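Local coordinates for protein putative enoyl-CoA hydratase (Streptomyces coelicolor A3, PDB 3G64) that probably hydrates enoyl-CoA thioesters or catalyses a related acyl-CoA reaction, as a trimeric member of the enoyl-CoA hydratase/isomerase (crotonase) family, at residues D51-L56 with V106-E111; V62-L67 with T211-L216. One frame throughout, in Å; residues are numbered along the deposited sequence.

Contact 1 (D51-L56 with V106-E111); sequences DLLAEL and VRAVRE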
ATOM      1  N   ASP A  51      -6.345 -29.073   2.011  1.00 26.03           N
ATOM      2  CA  ASP A  51      -6.445 -30.015   3.117  1.00 26.51           C
ATOM      3  C   ASP A  51      -5.124 -30.209   3.845  1.00 30.24           C
ATOM      4  O   ASP A  51      -5.115 -30.393   5.071  1.00 29.80           O
ATOM      5  CB  ASP A  51      -6.976 -31.344   2.619  1.00 24.60           C
ATOM      6  CG  ASP A  51      -8.412 -31.251   2.130  1.00 29.45           C
ATOM      7  OD1 ASP A  51      -9.148 -30.338   2.592  1.00 30.21           O
ATOM      8  OD2 ASP A  51      -8.805 -32.091   1.287  1.00 31.50           O
ATOM      9  N   LEU A  52      -4.016 -30.171   3.101  1.00 25.44           N
ATOM     10  CA  LEU A  52      -2.689 -30.248   3.719  1.00 26.96           C
ATOM     11  C   LEU A  52      -2.453 -29.030   4.601  1.00 29.11           C
ATOM     12  O   LEU A  52      -2.022 -29.174   5.729  1.00 30.74           O
ATOM     13  CB  LEU A  52      -1.566 -30.366   2.674  1.00 25.28           C
ATOM     14  CG  LEU A  52      -0.148 -30.205   3.225  1.00 28.22           C
ATOM     15  CD1 LEU A  52       0.201 -31.408   4.122  1.00 25.61           C
ATOM     16  CD2 LEU A  52       0.893 -30.059   2.113  1.00 28.52           C
ATOM     17  N   LEU A  53      -2.740 -27.828   4.094  1.00 28.31           N
ATOM     18  CA  LEU A  53      -2.511 -26.639   4.906  1.00 24.16           C
ATOM     19  C   LEU A  53      -3.368 -26.681   6.166  1.00 27.19           C
ATOM     20  O   LEU A  53      -2.900 -26.319   7.249  1.00 26.12           O
ATOM     21  CB  LEU A  53      -2.770 -25.351   4.132  1.00 27.72           C
ATOM     22  CG  LEU A  53      -1.722 -25.077   3.040  1.00 33.44           C
ATOM     23  CD1 LEU A  53      -2.148 -23.911   2.173  1.00 31.96           C
ATOM     24  CD2 LEU A  53      -0.324 -24.844   3.634  1.00 31.19           C
ATOM     25  N   ALA A  54      -4.611 -27.141   6.041  1.00 24.67           N
ATOM     26  CA  ALA A  54      -5.494 -27.209   7.209  1.00 27.98           C
ATOM     27  C   ALA A  54      -4.911 -28.194   8.227  1.00 25.95           C
ATOM     28  O   ALA A  54      -4.876 -27.942   9.431  1.00 29.74           O
ATOM     29  CB  ALA A  54      -6.922 -27.629   6.792  1.00 24.05           C
ATOM     30  N   GLU A  55      -4.429 -29.317   7.734  1.00 25.76           N
ATOM     31  CA  GLU A  55      -3.828 -30.314   8.611  1.00 29.59           C
ATOM     32  C   GLU A  55      -2.537 -29.820   9.306  1.00 34.74           C
ATOM     33  O   GLU A  55      -2.392 -29.957  10.537  1.00 32.48           O
ATOM     34  CB  GLU A  55      -3.578 -31.617   7.852  1.00 36.09           C
ATOM     35  CG  GLU A  55      -3.114 -32.714   8.788  1.00 46.80           C
ATOM     36  CD  GLU A  55      -2.631 -33.950   8.055  1.00 51.15           C
ATOM     37  OE1 GLU A  55      -3.463 -34.568   7.343  1.00 43.39           O
ATOM     38  OE2 GLU A  55      -1.423 -34.292   8.210  1.00 50.36           O
ATOM     39  N   LEU A  56      -1.607 -29.241   8.541  1.00 35.09           N
ATOM     40  CA  LEU A  56      -0.398 -28.674   9.151  1.00 33.62           C
ATOM     41  C   LEU A  56      -0.737 -27.547  10.139  1.00 36.29           C
ATOM     42  O   LEU A  56      -0.040 -27.341  11.122  1.00 31.74           O
ATOM     43  CB  LEU A  56       0.553 -28.133   8.088  1.00 29.20           C
ATOM     44  CG  LEU A  56       1.047 -29.149   7.068  1.00 28.34           C
ATOM     45  CD1 LEU A  56       1.976 -28.544   6.025  1.00 24.75           C
ATOM     46  CD2 LEU A  56       1.723 -30.319   7.793  1.00 25.38           C
ATOM     47  N   VAL A 106      -5.428 -19.639  -1.061  1.00 20.71           N
ATOM     48  CA  VAL A 106      -4.637 -18.429  -0.862  1.00 22.04           C
ATOM     49  C   VAL A 106      -4.829 -17.890   0.560  1.00 23.03           C
ATOM     50  O   VAL A 106      -3.855 -17.494   1.224  1.00 22.62           O
ATOM     51  CB  VAL A 106      -5.005 -17.359  -1.928  1.00 27.24           C
ATOM     52  CG1 VAL A 106      -4.450 -16.008  -1.564  1.00 26.21           C
ATOM     53  CG2 VAL A 106      -4.476 -17.803  -3.308  1.00 20.56           C
ATOM     54  N   ARG A 107      -6.073 -17.888   1.040  1.00 18.91           N
ATOM     55  CA  ARG A 107      -6.329 -17.446   2.399  1.00 21.53           C
ATOM     56  C   ARG A 107      -5.594 -18.351   3.402  1.00 24.42           C
ATOM     57  O   ARG A 107      -5.000 -17.871   4.384  1.00 25.14           O
ATOM     58  CB  ARG A 107      -7.833 -17.438   2.673  1.00 23.19           C
ATOM     59  CG  ARG A 107      -8.172 -16.656   3.927  1.00 27.71           C
ATOM     60  CD  ARG A 107      -9.711 -16.533   4.152  1.00 33.85           C
ATOM     61  NE  ARG A 107     -10.223 -17.770   4.716  1.00 42.66           N
ATOM     62  CZ  ARG A 107     -11.416 -17.903   5.307  1.00 54.15           C
ATOM     63  NH1 ARG A 107     -12.249 -16.872   5.424  1.00 50.87           N
ATOM     64  NH2 ARG A 107     -11.781 -19.084   5.789  1.00 59.07           N
ATOM     65  N   ALA A 108      -5.629 -19.660   3.153  1.00 22.13           N
ATOM     66  CA  ALA A 108      -4.943 -20.601   4.042  1.00 24.20           C
ATOM     67  C   ALA A 108      -3.419 -20.335   4.052  1.00 25.74           C
ATOM     68  O   ALA A 108      -2.770 -20.429   5.097  1.00 24.75           O
ATOM     69  CB  ALA A 108      -5.232 -22.034   3.618  1.00 22.24           C
ATOM     70  N   VAL A 109      -2.843 -19.977   2.904  1.00 21.22           N
ATOM     71  CA  VAL A 109      -1.429 -19.595   2.912  1.00 23.02           C
ATOM     72  C   VAL A 109      -1.219 -18.356   3.774  1.00 26.06           C
ATOM     73  O   VAL A 109      -0.283 -18.296   4.567  1.00 25.82           O
ATOM     74  CB  VAL A 109      -0.854 -19.358   1.498  1.00 22.40           C
ATOM     75  CG1 VAL A 109       0.580 -18.780   1.589  1.00 22.47           C
ATOM     76  CG2 VAL A 109      -0.832 -20.656   0.715  1.00 17.68           C
ATOM     77  N   ARG A 110      -2.098 -17.363   3.633  1.00 24.87           N
ATOM     78  CA  ARG A 110      -1.974 -16.144   4.428  1.00 22.85           C
ATOM     79  C   ARG A 110      -2.165 -16.384   5.945  1.00 28.11           C
ATOM     80  O   ARG A 110      -1.672 -15.590   6.763  1.00 24.20           O
ATOM     81  CB  ARG A 110      -2.958 -15.049   3.923  1.00 21.65           C
ATOM     82  CG  ARG A 110      -2.647 -14.563   2.438  1.00 17.51           C
ATOM     83  CD  ARG A 110      -1.179 -14.039   2.290  1.00 19.26           C
ATOM     84  NE  ARG A 110      -0.772 -13.226   3.452  1.00 24.16           N
ATOM     85  CZ  ARG A 110       0.448 -13.243   3.998  1.00 31.19           C
ATOM     86  NH1 ARG A 110       1.410 -14.027   3.497  1.00 27.87           N
ATOM     87  NH2 ARG A 110       0.714 -12.489   5.066  1.00 28.14           N
ATOM     88  N   GLU A 111      -2.880 -17.443   6.314  0.74 26.20           N
ATOM     89  CA  GLU A 111      -3.277 -17.608   7.714  0.74 28.95           C
ATOM     90  C   GLU A 111      -2.558 -18.717   8.483  0.74 28.56           C
ATOM     91  O   GLU A 111      -2.735 -18.823   9.690  0.74 30.74           O
ATOM     92  CB  GLU A 111      -4.806 -17.809   7.841  0.74 27.80           C
ATOM     93  CG  GLU A 111      -5.615 -16.541   7.594  0.74 24.58           C
ATOM     94  CD  GLU A 111      -7.127 -16.741   7.748  0.74 30.85           C
ATOM     95  OE1 GLU A 111      -7.597 -17.885   7.923  0.74 27.23           O
ATOM     96  OE2 GLU A 111      -7.853 -15.730   7.692  0.74 35.78           O
TER
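Leu53 reaches from helix 43-58 to Ala108 and Val109 of helix 92-111, and the touching is entirely apolar. The CD1 methyl of Leu53 makes the closest approaches. Leu53 CD1 lies 3.9 Å from Ala108 CB and 3.8 Å from Val109 CG2, so one leucine branch rests against two consecutive residues of the facing helix. The stem of the leucine follows more loosely, with Leu53 CB 4.2 Å from Ala108 CB. The bonds from backbone to CB of Leu53 and Ala108 both point at the opposing helix, and the two alpha carbons stand 6.6 Å apart. Val109 joins from the flank: its CG1 is anti to the backbone N (chi1 173°), which leaves CG2 as the branch that meets the leucine methyl.

No hydrogen bond or salt bridge spans the two segments. Arg110, on the same helix as Val109, turns its charge to a salt bridge with Asp136. Val109 also touches Ala134 of helix 127-134. With only aliphatic carbons meeting and 109 Å² buried, the helices are joined here by shape and exclusion of water, without directional bonds.

Contact 2 (V62-L67 with T211-L216); sequences VRALVL and TLARRL
A water sits 2.8 Å from Arg63 O, near enough to hydrogen-bond it, and its link to Leu216 O, 3.5 Å away, is weak; it has more acceptors in reach than protons to give. The segments belong to the alpha/beta core of the crotonase fold, where helix 205-217 lies over one face of the sheet containing strand 64-69. The strand sits between 27-32 and 116-120; Ala213 faces it and also touches Val27 and Ile117 on the two neighbouring strands.

Small side chains let the helix come close. Ala64 and Ala213 point at each other, their alpha carbons 5.6 Å apart and their CB atoms 4.1 Å apart. Ala64 CB also lies 3.6 Å from Ala213 O, a methyl set against a helix carbonyl. Farther along the strand, Val66 adds its CG2 branch, 3.6 Å from Ala213 CB, so the one alanine methyl meets two strand residues that are alternate in sequence.

At the margin two arginines come together, Arg63 NH2 standing 4.1 Å from Arg214 NH1. Their guanidinium planes are turned 50° apart, and Arg63 NH2 comes to the edge of the Arg214 group. Each is held by carbonyls: Arg63 NE by Ala217 O, and Arg214 NH1 and NH2 by Asp25 O and Thr24 O. A long, weak ion pair of Arg63 NH2 with Asp25 OD1 may partly offset the like charges. Arg214 leaves the helix pointing away from the strand, and bends at chi2 (50°) and chi3 (65°) bring NH1 back toward Arg63.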
ATOM      1  N   VAL A  62       4.810 -27.829  11.592  1.00 41.85           N
ATOM      2  CA  VAL A  62       6.064 -27.387  11.052  1.00 36.28           C
ATOM      3  C   VAL A  62       6.306 -25.943  11.462  1.00 30.63           C
ATOM      4  O   VAL A  62       5.398 -25.267  11.956  1.00 29.66           O
ATOM      5  CB  VAL A  62       6.071 -27.549   9.518  1.00 39.43           C
ATOM      6  CG1 VAL A  62       5.622 -28.967   9.144  1.00 39.75           C
ATOM      7  CG2 VAL A  62       5.165 -26.524   8.855  1.00 32.97           C
ATOM      8  N   ARG A  63       7.536 -25.486  11.267  1.00 26.89           N
ATOM      9  CA  ARG A  63       7.931 -24.136  11.615  1.00 29.89           C
ATOM     10  C   ARG A  63       8.243 -23.329  10.373  1.00 28.99           C
ATOM     11  O   ARG A  63       8.522 -22.146  10.470  1.00 31.41           O
ATOM     12  CB  ARG A  63       9.146 -24.152  12.576  1.00 33.85           C
ATOM     13  CG  ARG A  63       8.889 -24.914  13.880  1.00 34.25           C
ATOM     14  CD  ARG A  63      10.015 -24.791  14.939  1.00 36.25           C
ATOM     15  NE  ARG A  63      11.347 -25.225  14.500  1.00 38.69           N
ATOM     16  CZ  ARG A  63      11.766 -26.491  14.416  1.00 39.86           C
ATOM     17  NH1 ARG A  63      10.963 -27.500  14.719  1.00 38.30           N
ATOM     18  NH2 ARG A  63      13.005 -26.747  14.009  1.00 39.42           N
ATOM     19  N   ALA A  64       8.190 -23.967   9.205  1.00 26.53           N
ATOM     20  CA  ALA A  64       8.374 -23.274   7.925  1.00 24.56           C
ATOM     21  C   ALA A  64       7.937 -24.191   6.804  1.00 28.49           C
ATOM     22  O   ALA A  64       8.028 -25.422   6.906  1.00 28.20           O
ATOM     23  CB  ALA A  64       9.837 -22.869   7.705  1.00 24.61           C
ATOM     24  N   LEU A  65       7.485 -23.594   5.711  1.00 28.33           N
ATOM     25  CA  LEU A  65       7.094 -24.385   4.558  1.00 24.94           C
ATOM     26  C   LEU A  65       7.633 -23.758   3.278  1.00 23.82           C
ATOM     27  O   LEU A  65       7.504 -22.540   3.039  1.00 25.92           O
ATOM     28  CB  LEU A  65       5.558 -24.554   4.523  1.00 24.03           C
ATOM     29  CG  LEU A  65       4.987 -25.399   3.367  1.00 26.94           C
ATOM     30  CD1 LEU A  65       3.652 -26.021   3.767  1.00 27.89           C
ATOM     31  CD2 LEU A  65       4.833 -24.574   2.107  1.00 25.39           C
ATOM     32  N   VAL A  66       8.257 -24.599   2.468  1.00 25.30           N
ATOM     33  CA  VAL A  66       8.732 -24.218   1.143  1.00 24.68           C
ATOM     34  C   VAL A  66       7.782 -24.778   0.104  1.00 27.69           C
ATOM     35  O   VAL A  66       7.425 -25.969   0.132  1.00 29.31           O
ATOM     36  CB  VAL A  66      10.144 -24.762   0.864  1.00 28.13           C
ATOM     37  CG1 VAL A  66      10.582 -24.421  -0.569  1.00 27.50           C
ATOM     38  CG2 VAL A  66      11.148 -24.220   1.891  1.00 24.61           C
ATOM     39  N   LEU A  67       7.348 -23.912  -0.803  1.00 24.77           N
ATOM     40  CA  LEU A  67       6.522 -24.326  -1.924  1.00 22.69           C
ATOM     41  C   LEU A  67       7.411 -24.289  -3.182  1.00 23.86           C
ATOM     42  O   LEU A  67       7.971 -23.262  -3.528  1.00 26.21           O
ATOM     43  CB  LEU A  67       5.315 -23.378  -2.054  1.00 24.27           C
ATOM     44  CG  LEU A  67       4.270 -23.579  -3.175  1.00 31.99           C
ATOM     45  CD1 LEU A  67       3.721 -24.995  -3.174  1.00 27.84           C
ATOM     46  CD2 LEU A  67       3.091 -22.556  -3.062  1.00 29.79           C
ATOM     47  N   THR A 211      17.552 -22.812   2.661  1.00 32.68           N
ATOM     48  CA  THR A 211      18.409 -22.149   3.655  1.00 34.18           C
ATOM     49  C   THR A 211      17.554 -21.149   4.442  1.00 32.61           C
ATOM     50  O   THR A 211      17.608 -21.088   5.677  1.00 31.17           O
ATOM     51  CB  THR A 211      19.627 -21.435   2.976  1.00 30.99           C
ATOM     52  OG1 THR A 211      20.518 -22.413   2.405  1.00 35.86           O
ATOM     53  CG2 THR A 211      20.405 -20.572   3.968  1.00 28.99           C
ATOM     54  N   LEU A 212      16.733 -20.385   3.726  1.00 30.85           N
ATOM     55  CA  LEU A 212      15.864 -19.424   4.400  1.00 28.69           C
ATOM     56  C   LEU A 212      14.882 -20.148   5.331  1.00 29.07           C
ATOM     57  O   LEU A 212      14.638 -19.701   6.441  1.00 26.51           O
ATOM     58  CB  LEU A 212      15.123 -18.537   3.396  1.00 30.67           C
ATOM     59  CG  LEU A 212      14.024 -17.662   4.011  1.00 28.48           C
ATOM     60  CD1 LEU A 212      14.594 -16.697   5.039  1.00 29.58           C
ATOM     61  CD2 LEU A 212      13.343 -16.890   2.903  1.00 29.22           C
ATOM     62  N   ALA A 213      14.340 -21.280   4.880  1.00 29.58           N
ATOM     63  CA  ALA A 213      13.381 -22.037   5.701  1.00 30.66           C
ATOM     64  C   ALA A 213      14.015 -22.481   7.007  1.00 29.12           C
ATOM     65  O   ALA A 213      13.423 -22.388   8.077  1.00 26.29           O
ATOM     66  CB  ALA A 213      12.866 -23.250   4.945  1.00 29.31           C
ATOM     67  N   ARG A 214      15.236 -23.001   6.890  1.00 28.11           N
ATOM     68  CA  ARG A 214      15.983 -23.482   8.037  1.00 26.60           C
ATOM     69  C   ARG A 214      16.354 -22.323   8.987  1.00 29.61           C
ATOM     70  O   ARG A 214      16.301 -22.468  10.198  1.00 29.57           O
ATOM     71  CB  ARG A 214      17.255 -24.222   7.550  1.00 31.11           C
ATOM     72  CG  ARG A 214      18.094 -24.812   8.679  1.00 39.77           C
ATOM     73  CD  ARG A 214      17.243 -25.645   9.633  1.00 41.91           C
ATOM     74  NE  ARG A 214      16.716 -26.814   8.948  1.00 45.29           N
ATOM     75  CZ  ARG A 214      15.711 -27.562   9.391  1.00 44.29           C
ATOM     76  NH1 ARG A 214      15.105 -27.264  10.534  1.00 40.47           N
ATOM     77  NH2 ARG A 214      15.305 -28.607   8.675  1.00 45.26           N
ATOM     78  N   ARG A 215      16.743 -21.183   8.426  1.00 30.54           N
ATOM     79  CA  ARG A 215      16.989 -19.992   9.222  1.00 31.38           C
ATOM     80  C   ARG A 215      15.764 -19.633  10.065  1.00 37.45           C
ATOM     81  O   ARG A 215      15.881 -19.380  11.269  1.00 37.73           O
ATOM     82  CB  ARG A 215      17.386 -18.809   8.334  1.00 32.55           C
ATOM     83  CG  ARG A 215      17.557 -17.522   9.132  1.00 37.87           C
ATOM     84  CD  ARG A 215      18.018 -16.335   8.309  1.00 39.14           C
ATOM     85  NE  ARG A 215      18.179 -15.185   9.189  1.00 42.78           N
ATOM     86  CZ  ARG A 215      18.347 -13.925   8.795  1.00 42.96           C
ATOM     87  NH1 ARG A 215      18.376 -13.609   7.515  1.00 35.45           N
ATOM     88  NH2 ARG A 215      18.477 -12.967   9.705  1.00 46.61           N
ATOM     89  N   LEU A 216      14.590 -19.620   9.433  1.00 35.19           N
ATOM     90  CA  LEU A 216      13.339 -19.318  10.135  1.00 32.68           C
ATOM     91  C   LEU A 216      13.010 -20.406  11.153  1.00 31.02           C
ATOM     92  O   LEU A 216      12.615 -20.098  12.271  1.00 31.13           O
ATOM     93  CB  LEU A 216      12.176 -19.148   9.139  1.00 31.29           C
ATOM     94  CG  LEU A 216      12.228 -17.854   8.323  1.00 31.39           C
ATOM     95  CD1 LEU A 216      11.424 -17.991   7.029  1.00 30.99           C
ATOM     96  CD2 LEU A 216      11.712 -16.692   9.148  1.00 31.27           C
TER
HETATM   97  O   HOH W   1       9.134 -20.236  12.371  1.00 29.00           O

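In the fold
The centres of contacts 1 and 2 are about 15 Å apart, and strand 64-69 connects them. Helix 43-58 precedes this strand in the chain, and Leu65 turns away from helix 205-217 to meet it: Leu65 CD1 lies 3.8 Å from Leu56 CD1 and 4.1 Å from Leu53 CD2. Contact 1 thus continues into the sheet through the second methyl branch of Leu53, while contact 2 takes Ala64 and Val66, on either side of Leu65 in sequence. The segments alternate along the chain (51-56, 62-67, 106-111, 211-216), so the two contacts cross in sequence. Each lies near a subunit interface: Arg110 packs on Leu239 of the second subunit, Leu216 on Leu181 of the third.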